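Side-chain contact in plasmin and fibronectin-binding protein A (Streptococcus pneumoniae, PDB 4MR0), which acts as a surface adhesin and invasin that binds human fibronectin, plasmin, plasminogen and serum albumin: residues V431-N436 against I448-D453. Residues are numbered along the deposited sequence; the frame is centred on the assembly and turned at random.
Sequences VVIAEN and IRVAKD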
ATOM      1  N   VAL A 431      -7.377 -14.003   0.729  1.00 11.62           N
ATOM      2  CA  VAL A 431      -6.233 -13.232   1.172  1.00 10.95           C
ATOM      3  C   VAL A 431      -5.295 -14.163   1.918  1.00 12.24           C
ATOM      4  O   VAL A 431      -5.703 -14.862   2.851  1.00 11.51           O
ATOM      5  CB  VAL A 431      -6.639 -12.077   2.123  1.00 12.15           C
ATOM      6  CG1 VAL A 431      -5.392 -11.357   2.614  1.00 12.18           C
ATOM      7  CG2 VAL A 431      -7.570 -11.101   1.406  1.00 12.04           C
ATOM      8  N   VAL A 432      -4.035 -14.173   1.496  1.00 13.87           N
ATOM      9  CA  VAL A 432      -3.030 -15.004   2.137  1.00 11.97           C
ATOM     10  C   VAL A 432      -1.951 -14.100   2.711  1.00 13.15           C
ATOM     11  O   VAL A 432      -1.364 -13.280   2.002  1.00 13.56           O
ATOM     12  CB  VAL A 432      -2.397 -16.004   1.131  1.00 12.10           C
ATOM     13  CG1 VAL A 432      -1.279 -16.803   1.808  1.00 12.76           C
ATOM     14  CG2 VAL A 432      -3.465 -16.947   0.603  1.00 11.90           C
ATOM     15  N   ILE A 433      -1.723 -14.243   4.012  1.00 13.43           N
ATOM     16  CA  ILE A 433      -0.716 -13.480   4.736  1.00 14.32           C
ATOM     17  C   ILE A 433       0.218 -14.556   5.272  1.00 14.83           C
ATOM     18  O   ILE A 433      -0.084 -15.213   6.268  1.00 15.18           O
ATOM     19  CB  ILE A 433      -1.369 -12.702   5.895  1.00 14.07           C
ATOM     20  CG1 ILE A 433      -2.412 -11.736   5.324  1.00 16.05           C
ATOM     21  CG2 ILE A 433      -0.322 -11.934   6.676  1.00 15.63           C
ATOM     22  CD1 ILE A 433      -3.331 -11.133   6.370  1.00 15.69           C
ATOM     23  N   ALA A 434       1.357 -14.735   4.613  1.00 14.42           N
ATOM     24  CA  ALA A 434       2.268 -15.797   5.010  1.00 15.69           C
ATOM     25  C   ALA A 434       3.741 -15.453   5.089  1.00 14.48           C
ATOM     26  O   ALA A 434       4.239 -14.610   4.351  1.00 14.33           O
ATOM     27  CB  ALA A 434       2.091 -16.966   4.060  1.00 15.45           C
ATOM     28  N   GLU A 435       4.426 -16.127   6.004  1.00 16.23           N
ATOM     29  CA  GLU A 435       5.864 -15.980   6.167  1.00 17.57           C
ATOM     30  C   GLU A 435       6.402 -14.554   6.278  1.00 15.96           C
ATOM     31  O   GLU A 435       7.483 -14.255   5.768  1.00 16.77           O
ATOM     32  CB  GLU A 435       6.559 -16.705   5.008  1.00 18.98           C
ATOM     33  CG  GLU A 435       6.197 -18.190   4.903  1.00 21.31           C
ATOM     34  CD  GLU A 435       6.237 -18.714   3.473  1.00 26.85           C
ATOM     35  OE1 GLU A 435       7.296 -18.600   2.813  1.00 26.93           O
ATOM     36  OE2 GLU A 435       5.202 -19.247   3.008  1.00 27.27           O
ATOM     37  N   ASN A 436       5.654 -13.679   6.938  1.00 15.55           N
ATOM     38  CA  ASN A 436       6.096 -12.299   7.128  1.00 15.75           C
ATOM     39  C   ASN A 436       6.710 -12.187   8.522  1.00 15.99           C
ATOM     40  O   ASN A 436       6.345 -12.941   9.425  1.00 17.08           O
ATOM     41  CB  ASN A 436       4.910 -11.332   7.028  1.00 12.65           C
ATOM     42  CG  ASN A 436       4.243 -11.364   5.670  1.00 12.07           C
ATOM     43  OD1 ASN A 436       4.755 -10.806   4.703  1.00 13.19           O
ATOM     44  ND2 ASN A 436       3.100 -12.034   5.587  1.00 11.33           N
ATOM     45  N   ILE A 448      -1.237  -8.048  12.689  1.00 16.93           N
ATOM     46  CA  ILE A 448      -2.160  -8.460  11.643  1.00 18.97           C
ATOM     47  C   ILE A 448      -3.619  -8.297  12.008  1.00 18.93           C
ATOM     48  O   ILE A 448      -4.039  -8.640  13.116  1.00 18.10           O
ATOM     49  CB  ILE A 448      -1.942  -9.952  11.293  1.00 16.69           C
ATOM     50  CG1 ILE A 448      -0.502 -10.173  10.840  1.00 18.05           C
ATOM     51  CG2 ILE A 448      -2.928 -10.387  10.224  1.00 18.48           C
ATOM     52  CD1 ILE A 448      -0.127 -11.644  10.693  1.00 17.61           C
ATOM     53  N   ARG A 449      -4.395  -7.809  11.044  1.00 18.83           N
ATOM     54  CA  ARG A 449      -5.822  -7.615  11.228  1.00 18.64           C
ATOM     55  C   ARG A 449      -6.575  -7.892   9.926  1.00 18.44           C
ATOM     56  O   ARG A 449      -6.199  -7.390   8.867  1.00 19.46           O
ATOM     57  CB  ARG A 449      -6.097  -6.178  11.684  1.00 18.54           C
ATOM     58  CG  ARG A 449      -7.561  -5.835  11.831  1.00 21.71           C
ATOM     59  CD  ARG A 449      -7.729  -4.433  12.405  1.00 23.78           C
ATOM     60  NE  ARG A 449      -9.118  -4.160  12.766  1.00 24.40           N
ATOM     61  CZ  ARG A 449     -10.062  -3.792  11.909  1.00 25.31           C
ATOM     62  NH1 ARG A 449      -9.779  -3.638  10.620  1.00 25.89           N
ATOM     63  NH2 ARG A 449     -11.296  -3.584  12.345  1.00 25.99           N
ATOM     64  N   VAL A 450      -7.623  -8.707  10.013  1.00 17.88           N
ATOM     65  CA  VAL A 450      -8.467  -9.026   8.864  1.00 17.72           C
ATOM     66  C   VAL A 450      -9.867  -8.927   9.429  1.00 21.34           C
ATOM     67  O   VAL A 450     -10.212  -9.644  10.375  1.00 22.40           O
ATOM     68  CB  VAL A 450      -8.242 -10.463   8.336  1.00 18.47           C
ATOM     69  CG1 VAL A 450      -9.247 -10.776   7.228  1.00 15.84           C
ATOM     70  CG2 VAL A 450      -6.831 -10.601   7.799  1.00 15.69           C
ATOM     71  N   ALA A 451     -10.690  -8.048   8.869  1.00 21.20           N
ATOM     72  CA  ALA A 451     -12.010  -7.911   9.445  1.00 23.28           C
ATOM     73  C   ALA A 451     -13.128  -7.336   8.609  1.00 24.16           C
ATOM     74  O   ALA A 451     -12.910  -6.710   7.571  1.00 22.41           O
ATOM     75  CB  ALA A 451     -11.890  -7.089  10.724  1.00 23.43           C
ATOM     76  N   LYS A 452     -14.343  -7.602   9.079  1.00 26.56           N
ATOM     77  CA  LYS A 452     -15.544  -7.018   8.510  1.00 26.27           C
ATOM     78  C   LYS A 452     -15.894  -6.239   9.768  1.00 26.99           C
ATOM     79  O   LYS A 452     -16.603  -6.728  10.653  1.00 28.11           O
ATOM     80  CB  LYS A 452     -16.628  -8.043   8.189  1.00 26.05           C
ATOM     81  CG  LYS A 452     -17.780  -7.372   7.442  1.00 27.21           C
ATOM     82  CD  LYS A 452     -18.860  -8.323   6.997  1.00 26.79           C
ATOM     83  CE  LYS A 452     -19.671  -8.841   8.167  1.00 26.68           C
ATOM     84  NZ  LYS A 452     -20.888  -9.537   7.670  1.00 26.35           N
ATOM     85  N   ASP A 453     -15.321  -5.042   9.845  1.00 27.46           N
ATOM     86  CA  ASP A 453     -15.430  -4.137  10.983  1.00 29.31           C
ATOM     87  C   ASP A 453     -16.785  -3.975  11.661  1.00 30.14           C
ATOM     88  O   ASP A 453     -16.840  -3.655  12.846  1.00 31.52           O
ATOM     89  CB  ASP A 453     -14.876  -2.764  10.582  1.00 29.17           C
ATOM     90  CG  ASP A 453     -13.614  -2.874   9.734  1.00 29.30           C
ATOM     91  OD1 ASP A 453     -13.722  -3.305   8.566  1.00 25.94           O
ATOM     92  OD2 ASP A 453     -12.518  -2.545  10.237  1.00 30.10           O
TER
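Ile433 rests its terminal methyl against two side chains of the facing strand: CD1 of Ile433 lies 3.8 Å from CG2 of Val450 and 3.9 Å from CG2 of Ile448. A further apolar touch runs the other way, CG2 of Ile433 reaching CD1 of Ile448 at 4.0 Å. The two isoleucines thus lie alongside each other in opposite directions, each offering its long arm to the short branch of its partner. In Ile433, CG1 stands anti to the carbonyl carbon (chi1 -60°) and the chain is extended beyond it (chi2 167°), which carries CD1 across to the valine. No hydrogen bond links the segments, and the CA atoms of Ile433 and Ile448 are 8.7 Å apart, too far for backbone pairing, so side chains alone make this contact. All three touching residues are buried; Ile389 also packs on Ile433, while Val466 and Ile464 of strand 462-473 meet Ile448 and Val450 respectively.

The polar interactions are within 448-453: Arg449 starts away from 431-436, its CB directed off the apolar contact. NH2 of Arg449 reaches OD2 of Asp453 at 2.6 Å in a salt bridge, and NH1 of Arg449 meets the same oxygen from the same face of the carboxylate in a longer, more bent bond (133°). That oxygen lies nearly in the guanidinium plane, and CB of Ala451 sits above one face of the same group, toward its rim. Glu484 gives Arg449 a second acidic partner through NE.

Strands 431-440 and 445-451 lie on different faces of the coil, each running parallel to its neighbours: 387-396 and 462-473 for the first, 410-415 and 483-486 for the second. Inward-facing aliphatic side chains meeting between such faces are characteristic of the interior of a right-handed parallel beta-helix, the pectate lyase-like fold of this adhesin domain.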